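Local coordinates for beta-n-acetylhexosaminidase (Streptococcus pneumoniae, PDB 4AZI), which probably hydrolyses terminal beta-linked N-acetylglucosamine from glycans, as one of two tandem glycoside hydrolase family 20 catalytic modules of the pneumococcal enzyme StrH, at residues Gln26-Val31 with Thr98-Tyr103; Ile30-Ser35 with Lys105-Gly110; Val143-Met148 with Ala185-Ser190; Tyr280-Gln285 with Trp329-Ser334. The protein carries 2 engineered substitutions. All coordinates share one frame; numbering follows the deposited sequence.

Interaction 1: residues Gln26-Val31 with Thr98-Tyr103; sequences QLKRIV and TELIEY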
# COMPACT_ATOMS: atom_id res chain seq x y z
N GLN A 26 15.17 -5.18 -6.28
CA GLN A 26 14.26 -6.10 -5.62
C GLN A 26 12.81 -5.74 -5.94
O GLN A 26 12.00 -6.62 -6.20
CB GLN A 26 14.50 -6.13 -4.10
CG GLN A 26 15.68 -6.99 -3.69
CD GLN A 26 16.04 -6.84 -2.22
OE1 GLN A 26 15.96 -5.76 -1.65
NE2 GLN A 26 16.44 -7.95 -1.59
N LEU A 27 12.51 -4.44 -5.96
CA LEU A 27 11.15 -3.96 -6.21
C LEU A 27 10.76 -4.13 -7.68
O LEU A 27 9.62 -4.51 -7.97
CB LEU A 27 10.98 -2.53 -5.72
CG LEU A 27 11.27 -2.38 -4.21
CD1 LEU A 27 11.47 -0.92 -3.81
CD2 LEU A 27 10.18 -3.03 -3.37
N LYS A 28 11.71 -3.89 -8.58
CA LYS A 28 11.51 -4.15 -10.01
C LYS A 28 11.14 -5.61 -10.25
O LYS A 28 10.23 -5.90 -11.03
CB LYS A 28 12.75 -3.78 -10.83
CG LYS A 28 12.94 -2.29 -11.10
CD LYS A 28 14.26 -2.02 -11.82
CE LYS A 28 14.11 -0.99 -12.93
NZ LYS A 28 15.36 -0.78 -13.73
N ARG A 29 11.83 -6.54 -9.58
CA ARG A 29 11.51 -7.97 -9.66
C ARG A 29 10.09 -8.31 -9.18
O ARG A 29 9.42 -9.17 -9.76
CB ARG A 29 12.52 -8.80 -8.88
CG ARG A 29 13.87 -8.93 -9.55
CD ARG A 29 14.39 -10.34 -9.37
NE ARG A 29 13.71 -11.27 -10.28
CZ ARG A 29 13.80 -12.60 -10.22
NH1 ARG A 29 14.53 -13.19 -9.28
NH2 ARG A 29 13.14 -13.34 -11.09
N ILE A 30 9.67 -7.66 -8.10
CA ILE A 30 8.28 -7.76 -7.63
C ILE A 30 7.29 -7.27 -8.70
O ILE A 30 6.29 -7.93 -8.96
CB ILE A 30 8.09 -6.99 -6.29
CG1 ILE A 30 8.80 -7.73 -5.15
CG2 ILE A 30 6.61 -6.76 -5.98
CD1 ILE A 30 9.03 -6.90 -3.90
N VAL A 31 7.58 -6.11 -9.30
CA VAL A 31 6.81 -5.56 -10.42
C VAL A 31 6.69 -6.58 -11.57
O VAL A 31 5.59 -6.82 -12.08
CB VAL A 31 7.45 -4.24 -10.95
CG1 VAL A 31 6.94 -3.89 -12.35
CG2 VAL A 31 7.18 -3.09 -9.99
N THR A 98 11.18 7.24 -8.98
CA THR A 98 10.76 7.72 -10.31
C THR A 98 10.92 6.59 -11.34
O THR A 98 10.01 6.32 -12.12
CB THR A 98 11.53 8.99 -10.74
OG1 THR A 98 11.38 10.00 -9.74
CG2 THR A 98 11.01 9.54 -12.07
N GLU A 99 12.08 5.93 -11.32
CA GLU A 99 12.37 4.80 -12.21
C GLU A 99 11.45 3.60 -11.97
O GLU A 99 11.05 2.94 -12.93
CB GLU A 99 13.84 4.37 -12.09
CG GLU A 99 14.18 3.09 -12.86
CD GLU A 99 15.67 2.85 -13.03
OE1 GLU A 99 16.49 3.56 -12.40
OE2 GLU A 99 16.04 1.94 -13.80
N LEU A 100 11.13 3.30 -10.71
CA LEU A 100 10.22 2.19 -10.40
C LEU A 100 8.83 2.44 -10.97
O LEU A 100 8.22 1.55 -11.58
CB LEU A 100 10.16 1.93 -8.88
CG LEU A 100 9.27 0.79 -8.37
CD1 LEU A 100 9.81 -0.58 -8.77
CD2 LEU A 100 9.15 0.89 -6.85
N ILE A 101 8.34 3.66 -10.79
CA ILE A 101 7.04 4.08 -11.32
C ILE A 101 6.99 4.01 -12.86
O ILE A 101 6.05 3.45 -13.42
CB ILE A 101 6.66 5.48 -10.80
CG1 ILE A 101 6.52 5.43 -9.26
CG2 ILE A 101 5.37 5.96 -11.46
CD1 ILE A 101 6.21 6.76 -8.61
N GLU A 102 7.99 4.57 -13.54
CA GLU A 102 8.08 4.46 -15.00
C GLU A 102 8.12 3.00 -15.44
O GLU A 102 7.40 2.60 -16.36
CB GLU A 102 9.34 5.15 -15.54
CG GLU A 102 9.65 6.51 -14.96
CD GLU A 102 9.65 7.63 -15.98
OE1 GLU A 102 8.70 7.70 -16.80
OE2 GLU A 102 10.59 8.46 -15.94
N TYR A 103 8.98 2.22 -14.78
CA TYR A 103 9.18 0.80 -15.10
C TYR A 103 7.90 -0.00 -14.95
O TYR A 103 7.53 -0.79 -15.83
CB TYR A 103 10.28 0.19 -14.22
CG TYR A 103 10.61 -1.26 -14.50
CD1 TYR A 103 11.48 -1.60 -15.53
CD2 TYR A 103 10.07 -2.28 -13.72
CE1 TYR A 103 11.80 -2.93 -15.79
CE2 TYR A 103 10.38 -3.62 -13.97
CZ TYR A 103 11.24 -3.94 -15.01
OH TYR A 103 11.56 -5.25 -15.27
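Helices 24-37 and 94-106 of the TIM-barrel shell run almost parallel: the axes of segments 26-31 and 98-103 come within 10.3 Å, with 15° between their N-to-C directions, and Lys-28 spans the outer part of the gap. Its CG lies anti to the carbonyl carbon, which sends the chain over the gap toward helix 94-106, about at a right angle to the Tyr-103 side chain. Lys-28 CB starts 3.9 Å from Tyr-103 CE2, and its CG lies 3.9 Å from Tyr-103 CD2. A bend about the CG-CD bond then carries Lys-28 CE over the ring face, 4.0 Å from the Tyr-103 centroid and 22° off the ring normal, a CH-pi contact offset toward the rim. At the tip, Lys-28 NZ forms a salt bridge with Glu-99 OE2 at 2.8 Å, approaching from above the carboxylate plane, 41° out of it. Glu-99 reaches this point with CG anti to its backbone N and an extended chain. Tyr-103 likewise points CG anti to its N, which lays the ring across the gap and delivers OH to a hydrogen bond with Asp-32 OD1. The inner part is apolar. Leu-100 CD1 touches Leu-27 CB and Val-31 CG2, at 3.8 Å each, while Val-31 CG1 packs obliquely against Tyr-103. Strand 41-45 closes this layer through Leu-44 and Val-42. The contact is thus graded: branched aliphatic groups face the barrel, an aromatic ring and a lysine methylene chain lie between, and the ion pair sits at the partly exposed margin, where solvent probably screens its attraction.

Interaction 2: residues Ile30-Ser35 with Lys105-Gly110; sequences IVDKAS and KSKDIG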
# COMPACT_ATOMS: atom_id res chain seq x y z
N ILE A 30 9.67 -7.66 -8.10
CA ILE A 30 8.28 -7.76 -7.63
C ILE A 30 7.29 -7.27 -8.70
O ILE A 30 6.29 -7.93 -8.96
CB ILE A 30 8.09 -6.99 -6.29
CG1 ILE A 30 8.80 -7.73 -5.15
CG2 ILE A 30 6.61 -6.76 -5.98
CD1 ILE A 30 9.03 -6.90 -3.90
N VAL A 31 7.58 -6.11 -9.30
CA VAL A 31 6.81 -5.56 -10.42
C VAL A 31 6.69 -6.58 -11.57
O VAL A 31 5.59 -6.82 -12.08
CB VAL A 31 7.45 -4.24 -10.95
CG1 VAL A 31 6.94 -3.89 -12.35
CG2 VAL A 31 7.18 -3.09 -9.99
N ASP A 32 7.83 -7.16 -11.94
CA ASP A 32 7.93 -8.23 -12.95
C ASP A 32 7.03 -9.41 -12.64
O ASP A 32 6.28 -9.87 -13.50
CB ASP A 32 9.37 -8.76 -13.02
CG ASP A 32 10.32 -7.79 -13.69
OD1 ASP A 32 9.86 -6.79 -14.27
OD2 ASP A 32 11.55 -8.05 -13.63
N LYS A 33 7.13 -9.91 -11.41
CA LYS A 33 6.33 -11.04 -10.96
C LYS A 33 4.85 -10.69 -10.92
O LYS A 33 4.02 -11.52 -11.26
CB LYS A 33 6.79 -11.54 -9.59
CG LYS A 33 6.29 -12.93 -9.25
CD LYS A 33 6.85 -13.97 -10.21
CE LYS A 33 6.29 -15.36 -9.92
NZ LYS A 33 6.80 -16.36 -10.91
N ALA A 34 4.53 -9.46 -10.51
CA ALA A 34 3.14 -8.99 -10.51
C ALA A 34 2.59 -8.91 -11.93
O ALA A 34 1.46 -9.32 -12.19
CB ALA A 34 3.02 -7.65 -9.81
N SER A 35 3.40 -8.39 -12.85
CA SER A 35 3.01 -8.27 -14.25
C SER A 35 2.75 -9.63 -14.92
O SER A 35 1.84 -9.76 -15.73
CB SER A 35 4.07 -7.51 -15.05
OG SER A 35 3.68 -7.43 -16.40
N LYS A 105 4.93 1.30 -15.00
CA LYS A 105 3.97 1.84 -15.98
C LYS A 105 4.10 1.12 -17.32
O LYS A 105 3.09 0.79 -17.94
CB LYS A 105 4.13 3.36 -16.13
CG LYS A 105 2.97 4.05 -16.86
CD LYS A 105 3.26 5.53 -17.07
CE LYS A 105 2.39 6.08 -18.20
NZ LYS A 105 2.71 7.48 -18.54
N SER A 106 5.34 0.84 -17.74
CA SER A 106 5.62 0.14 -19.00
C SER A 106 5.05 -1.28 -19.03
O SER A 106 4.86 -1.87 -20.10
CB SER A 106 7.14 0.10 -19.28
OG SER A 106 7.80 -0.83 -18.45
N LYS A 107 4.77 -1.82 -17.85
CA LYS A 107 4.15 -3.13 -17.74
C LYS A 107 2.70 -3.05 -17.24
O LYS A 107 2.15 -4.04 -16.75
CB LYS A 107 5.00 -4.02 -16.82
CG LYS A 107 6.31 -4.45 -17.47
CD LYS A 107 7.27 -5.00 -16.43
CE LYS A 107 8.64 -5.26 -17.04
NZ LYS A 107 8.58 -6.35 -18.04
N ASP A 108 2.09 -1.87 -17.40
CA ASP A 108 0.70 -1.60 -16.98
C ASP A 108 0.45 -1.96 -15.50
O ASP A 108 -0.60 -2.46 -15.13
CB ASP A 108 -0.32 -2.31 -17.90
CG ASP A 108 -0.29 -1.78 -19.35
OD1 ASP A 108 -0.05 -0.58 -19.56
OD2 ASP A 108 -0.52 -2.59 -20.27
N ILE A 109 1.46 -1.70 -14.67
CA ILE A 109 1.37 -1.88 -13.22
C ILE A 109 1.38 -0.49 -12.60
O ILE A 109 2.28 0.31 -12.86
CB ILE A 109 2.57 -2.72 -12.68
CG1 ILE A 109 2.56 -4.16 -13.22
CG2 ILE A 109 2.61 -2.73 -11.15
CD1 ILE A 109 1.31 -4.98 -12.93
N GLY A 110 0.37 -0.18 -11.79
CA GLY A 110 0.39 1.06 -11.03
C GLY A 110 1.23 0.93 -9.77
O GLY A 110 1.46 -0.17 -9.28
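A Schellman motif ends helix 94-106 beside helix 24-37, and the two residues flanking its positive-phi position, Asp-108, carry the packing. Asp-108 N returns to Lys-105 O at 2.9 Å and Ile-109 N to Ala-104 O; the reversal lets both Lys-107 and Ile-109 direct their CB atoms at the opposing helix. Ile-109 puts CD1 3.9 Å from Ser-35 CA and 4.4 Å from Ala-34 CB, while its CG1 lies 4.1 Å from Ser-35 CB. Lys-107 runs alongside: its CB meets Ser-35 OG at 3.7 Å, and CD passes Val-31 CG1 at 4.2 Å. Farther out, Lys-107 CE comes within 3.4 Å of Asp-32 OD1, but the last torsion (chi4 -66°) turns the amine aside, so NZ stays 4.0 Å from that oxygen, beyond a salt bridge. NZ instead hydrogen-bonds Asn-362 OD1, and Asp-32 OD1 has Tyr-103 OH as its partner. Opposite charge may still favour the arrangement without a direct bond. Past Ile-109 the chain enters strand 110-117, and Gly-110 makes backbone bonds to Ser-40 and Val-42. Such a helix-to-strand turn, packed on an adjacent outer helix, belongs to the repeating alpha-to-beta connections of the (beta/alpha)8 barrel.

Interaction 3: residues Val143-Met148 with Ala185-Ser190; sequences VSKTTM and ANDATS. With EDO (1,2-ethanediol), chain F.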
# COMPACT_ATOMS: atom_id res chain seq x y z
N VAL A 143 5.37 6.92 27.19
CA VAL A 143 5.68 7.71 26.01
C VAL A 143 5.78 6.77 24.81
O VAL A 143 6.55 5.81 24.82
CB VAL A 143 6.98 8.53 26.20
CG1 VAL A 143 7.35 9.26 24.91
CG2 VAL A 143 6.80 9.52 27.35
N SER A 144 4.95 7.04 23.80
CA SER A 144 4.92 6.19 22.61
C SER A 144 6.18 6.36 21.78
O SER A 144 6.76 7.45 21.71
CB SER A 144 3.69 6.51 21.75
OG SER A 144 3.78 5.84 20.50
N LYS A 145 6.61 5.27 21.15
CA LYS A 145 7.71 5.34 20.20
C LYS A 145 7.21 5.38 18.76
O LYS A 145 8.02 5.53 17.84
CB LYS A 145 8.65 4.16 20.40
CG LYS A 145 9.39 4.21 21.72
CD LYS A 145 10.83 3.78 21.54
CE LYS A 145 11.75 4.68 22.35
NZ LYS A 145 11.99 6.00 21.71
N THR A 146 5.90 5.27 18.57
CA THR A 146 5.34 5.10 17.23
C THR A 146 4.44 6.22 16.78
O THR A 146 4.27 6.44 15.58
CB THR A 146 4.52 3.79 17.10
OG1 THR A 146 3.34 3.86 17.91
CG2 THR A 146 5.35 2.58 17.50
N THR A 147 3.86 6.93 17.74
CA THR A 147 2.68 7.76 17.49
C THR A 147 2.82 9.22 17.91
O THR A 147 3.43 9.52 18.94
CB THR A 147 1.45 7.12 18.17
OG1 THR A 147 1.17 5.86 17.54
CG2 THR A 147 0.24 8.01 18.07
N MET A 148 2.24 10.11 17.11
CA MET A 148 2.28 11.54 17.36
C MET A 148 1.15 12.02 18.27
O MET A 148 0.02 11.55 18.18
CB MET A 148 2.25 12.30 16.02
CG MET A 148 1.98 13.79 16.13
SD MET A 148 2.20 14.68 14.57
CE MET A 148 1.11 13.79 13.47
N ALA A 185 -1.09 4.53 18.41
CA ALA A 185 -0.44 4.37 19.73
C ALA A 185 -0.54 2.96 20.31
O ALA A 185 -0.58 2.80 21.54
CB ALA A 185 -0.97 5.39 20.73
N ASN A 186 -0.56 1.94 19.46
CA ASN A 186 -0.69 0.58 19.97
C ASN A 186 0.37 0.25 21.03
O ASN A 186 0.09 -0.46 21.99
CB ASN A 186 -0.73 -0.46 18.85
CG ASN A 186 0.48 -0.41 17.93
OD1 ASN A 186 1.33 0.48 18.02
ND2 ASN A 186 0.54 -1.37 17.01
N ASP A 187 1.56 0.81 20.86
CA ASP A 187 2.69 0.53 21.74
C ASP A 187 2.55 1.13 23.14
O ASP A 187 3.25 0.72 24.07
CB ASP A 187 4.00 0.98 21.09
CG ASP A 187 4.20 2.49 21.12
OD1 ASP A 187 3.29 3.25 20.70
OD2 ASP A 187 5.28 2.91 21.56
N ALA A 188 1.65 2.10 23.28
CA ALA A 188 1.52 2.88 24.50
C ALA A 188 0.17 2.70 25.17
O ALA A 188 -0.11 3.36 26.16
CB ALA A 188 1.76 4.36 24.19
N THR A 189 -0.66 1.81 24.62
CA THR A 189 -2.02 1.60 25.13
C THR A 189 -2.41 0.12 25.13
O THR A 189 -3.58 -0.20 25.28
CB THR A 189 -3.06 2.34 24.27
OG1 THR A 189 -3.01 1.82 22.93
CG2 THR A 189 -2.82 3.85 24.25
N SER A 190 -1.42 -0.77 24.96
CA SER A 190 -1.65 -2.20 24.68
C SER A 190 -2.70 -2.44 23.60
O SER A 190 -3.63 -3.22 23.78
CB SER A 190 -1.94 -3.01 25.95
OG SER A 190 -1.07 -2.64 27.00
C1 EDO F . 1.30 -4.98 15.36
O1 EDO F . 0.34 -5.21 14.33
C2 EDO F . 2.38 -4.02 14.86
O2 EDO F . 1.84 -2.70 14.76
O HOH W 1 1.39 2.77 15.73
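Asp-187 pushes its carboxylate tip to tip against Thr-146 and lies against an ST turn, in which Ser-144 OG accepts from Thr-146 N at 2.9 Å and, completing the longer ST motif, from Thr-147 N at 3.0 Å. The site joins two loops at the C-terminal end of the TIM barrel: the corner between strands 143-144 and 147-148, and the short, weakly bonded helix 186-189 that follows the ligand-pocket residues Asp-182 and Glu-183. CG of Asp-187 takes the crowded position between N and carbonyl carbon (chi1 75°), which brings both oxygens to the corner. Asp-187 OD1 receives Ser-144 OG at 2.6 Å through its syn lone pair, and Thr-146 OG1 at 2.9 Å from well above the carboxylate plane, 64° out of it. Asp-187 OD2 uses its own syn lone pair for Lys-145 N, at 2.7 Å and almost straight, 175° at the hydrogen. Three donors therefore grip the carboxylate and fix its rotation; they would be expected to stabilise its charged form. Ser-144 OG is both donor and double acceptor, so the serine that shapes the turn also positions the acid. Separately, Ala-185 N donates to Thr-147 OG1 at 2.8 Å in a more bent bond, and Thr-147 OG1 donates to Thr-146 OG1. The methyl of Ala-188 also packs against Ser-144 CB. A water links Thr-146 OG1 to Asn-186 OD1, while Asn-186 ND2 donates to O2 of a 1,2-ethanediol molecule at 2.9 Å, a molecule also hydrogen-bonded to Glu-183 OE2.

Interaction 4: residues Tyr280-Gln285 with Trp329-Ser334; sequences YYILGQ and WADRPS. With OAN (O-(2-acetamido-2-deoxy D-glucopyranosylidene) amino-N-phenylcarbamate), chain C.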
# COMPACT_ATOMS: atom_id res chain seq x y z
N TYR A 280 -2.17 -11.96 4.98
CA TYR A 280 -0.95 -11.34 5.53
C TYR A 280 0.20 -12.36 5.65
O TYR A 280 -0.03 -13.50 6.05
CB TYR A 280 -1.22 -10.75 6.92
CG TYR A 280 -1.87 -9.37 6.96
CD1 TYR A 280 -2.40 -8.78 5.80
CD2 TYR A 280 -1.96 -8.66 8.15
CE1 TYR A 280 -2.99 -7.52 5.85
CE2 TYR A 280 -2.55 -7.41 8.21
CZ TYR A 280 -3.05 -6.83 7.05
OH TYR A 280 -3.63 -5.58 7.10
N TYR A 281 1.42 -11.94 5.33
CA TYR A 281 2.63 -12.71 5.63
C TYR A 281 3.73 -11.82 6.20
O TYR A 281 4.08 -10.82 5.57
CB TYR A 281 3.17 -13.47 4.42
CG TYR A 281 4.51 -14.14 4.68
CD1 TYR A 281 4.67 -15.06 5.72
CD2 TYR A 281 5.64 -13.83 3.90
CE1 TYR A 281 5.90 -15.65 5.98
CE2 TYR A 281 6.87 -14.43 4.15
CZ TYR A 281 6.99 -15.34 5.19
OH TYR A 281 8.21 -15.94 5.45
N ILE A 282 4.25 -12.19 7.37
CA ILE A 282 5.37 -11.49 7.99
C ILE A 282 6.63 -12.27 7.64
O ILE A 282 6.70 -13.48 7.89
CB ILE A 282 5.21 -11.41 9.54
CG1 ILE A 282 3.99 -10.56 9.91
CG2 ILE A 282 6.47 -10.85 10.20
CD1 ILE A 282 3.48 -10.79 11.33
N LEU A 283 7.61 -11.59 7.05
CA LEU A 283 8.87 -12.23 6.66
C LEU A 283 9.46 -13.03 7.83
O LEU A 283 9.62 -12.50 8.94
CB LEU A 283 9.90 -11.20 6.18
CG LEU A 283 9.58 -10.23 5.04
CD1 LEU A 283 10.82 -9.42 4.69
CD2 LEU A 283 9.03 -10.94 3.81
N GLY A 284 9.74 -14.31 7.58
CA GLY A 284 10.35 -15.19 8.57
C GLY A 284 9.40 -15.80 9.59
O GLY A 284 9.82 -16.57 10.46
N GLN A 285 8.11 -15.44 9.51
CA GLN A 285 7.12 -15.85 10.51
C GLN A 285 6.71 -17.31 10.34
O GLN A 285 6.37 -17.75 9.24
CB GLN A 285 5.89 -14.93 10.46
CG GLN A 285 4.95 -15.04 11.66
CD GLN A 285 5.30 -14.07 12.78
OE1 GLN A 285 6.44 -13.65 12.92
NE2 GLN A 285 4.30 -13.71 13.57
N TRP A 329 4.45 -8.09 5.18
CA TRP A 329 4.88 -7.18 6.25
C TRP A 329 6.25 -7.49 6.80
O TRP A 329 6.73 -8.61 6.69
CB TRP A 329 3.85 -7.14 7.37
CG TRP A 329 2.46 -6.72 6.94
CD1 TRP A 329 1.37 -7.55 6.66
CD2 TRP A 329 1.94 -5.35 6.76
NE1 TRP A 329 0.26 -6.81 6.33
CE2 TRP A 329 0.53 -5.49 6.36
CE3 TRP A 329 2.49 -4.07 6.86
CZ2 TRP A 329 -0.27 -4.39 6.09
CZ3 TRP A 329 1.66 -2.96 6.60
CH2 TRP A 329 0.31 -3.12 6.22
N ALA A 330 6.88 -6.48 7.39
CA ALA A 330 8.24 -6.62 7.89
C ALA A 330 8.41 -6.39 9.39
O ALA A 330 9.44 -5.86 9.82
CB ALA A 330 9.17 -5.71 7.10
N ASP A 331 7.42 -6.82 10.19
CA ASP A 331 7.42 -6.61 11.66
C ASP A 331 8.77 -6.84 12.35
O ASP A 331 9.16 -6.09 13.24
CB ASP A 331 6.34 -7.48 12.32
CG ASP A 331 4.93 -7.13 11.86
OD1 ASP A 331 4.74 -6.84 10.66
OD2 ASP A 331 4.01 -7.14 12.71
N ARG A 332 9.47 -7.89 11.94
CA ARG A 332 10.86 -8.08 12.35
C ARG A 332 11.72 -7.86 11.11
O ARG A 332 11.92 -8.78 10.32
CB ARG A 332 11.04 -9.46 12.98
CG ARG A 332 10.26 -9.64 14.29
CD ARG A 332 10.12 -11.10 14.72
NE ARG A 332 9.36 -11.87 13.74
CZ ARG A 332 9.85 -12.86 12.99
NH1 ARG A 332 11.12 -13.24 13.11
NH2 ARG A 332 9.06 -13.47 12.12
N PRO A 333 12.22 -6.62 10.92
CA PRO A 333 12.84 -6.32 9.62
C PRO A 333 14.24 -6.90 9.45
O PRO A 333 14.79 -6.84 8.34
CB PRO A 333 12.86 -4.79 9.58
CG PRO A 333 12.49 -4.31 10.96
CD PRO A 333 12.30 -5.49 11.86
N SER A 334 14.82 -7.45 10.51
CA SER A 334 16.11 -8.14 10.38
C SER A 334 15.94 -9.51 9.71
O SER A 334 16.93 -10.10 9.25
CB SER A 334 16.82 -8.28 11.73
OG SER A 334 16.08 -9.10 12.60
CAH OAN C . -3.01 -2.25 8.87
CAG OAN C . -2.12 -3.36 9.43
OAN OAN C . -2.16 -4.48 8.94
NAI OAN C . -1.33 -3.01 10.45
CAB OAN C . -0.38 -3.91 11.13
CAC OAN C . 0.93 -3.96 10.34
OAJ OAN C . 1.74 -2.83 10.69
CAD OAN C . 1.70 -5.25 10.63
OAK OAN C . 2.91 -5.20 9.89
CAE OAN C . 0.86 -6.45 10.18
CAF OAN C . 1.49 -7.82 10.46
OAM OAN C . 1.60 -8.04 11.87
OAL OAN C . -0.48 -6.45 10.75
CAA OAN C . -0.96 -5.32 11.35
NAY OAN C . -2.00 -5.47 12.14
OAQ OAN C . -2.46 -6.75 12.29
CAP OAN C . -3.02 -7.00 13.51
OAR OAN C . -3.53 -8.10 13.73
NAO OAN C . -2.97 -6.02 14.42
CAS OAN C . -3.50 -6.07 15.65
CAT OAN C . -4.34 -5.02 16.04
CAU OAN C . -4.91 -5.01 17.31
CAV OAN C . -4.65 -6.06 18.20
CAW OAN C . -3.81 -7.11 17.82
CAX OAN C . -3.23 -7.12 16.54
O HOH W 2 9.33 -9.46 9.61
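Packing is tightest where the ends of barrel strands 271-282 and 321-329 form a pocket floor. Trp-329 N donates to Tyr-281 O at 2.8 Å, and Leu-283 N to Trp-329 O at 3.1 Å, a short parallel bridge around Ile-282. It places the Trp-329 indole edge against the Tyr-280 face: planes 66° apart, with NE1 over the ring centre, 3.1 Å above its plane. One indole face carries the sugar of the bound inhibitor, whose CAE sits over it, offset toward the rim. Tyr-280 OH donates to the acetamide oxygen OAN at 2.6 Å, and Ile-282 CG1 and CD1 pack on CAF. Toward the partly exposed rim, Asp-331 clasps two hydroxyls, OAK with OD1 at 2.6 Å and OAM with OD2 at 2.7 Å. Farther along, the contact is looser and polar. Arg-332 NH2 donates to OE1 of Gln-285, the last residue of the type II turn 282-285, in a short but bent bond (2.7 Å, 135° at the hydrogen), the acceptor 30° out of the guanidinium plane. A water bridges Leu-283 O to Arg-332 N and O. Asp-331 engaging both the 4- and 6-hydroxyls is consistent with recognition of a non-reducing terminal sugar, as expected of an exo-acting enzyme; the Tyr-280 bond is consistent with orienting the acetamide for the substrate-assisted mechanism of family 20.

In the fold
Interactions 1 and 2 join the same pair of outer helices, 24-37 and 94-106, with centres about 7 Å apart; they share Ile-30 and Val-31, with Val-31 packing in both, and meet through the Tyr-103 to Asp-32 bond. Interaction 2 is the more buried and mainly apolar, whereas interaction 1 adds an ion pair at its margin. Interaction 3 joins loop segments near the ligand pocket through a dense, partly buried hydrogen-bond network. Interaction 4 joins the ends of two barrel strands and the loops that follow, within the pocket: a largely buried aromatic floor with a carboxylate at its rim, which binds the inhibitor. Interaction 3 lies across the chain's centre from interactions 1 and 2.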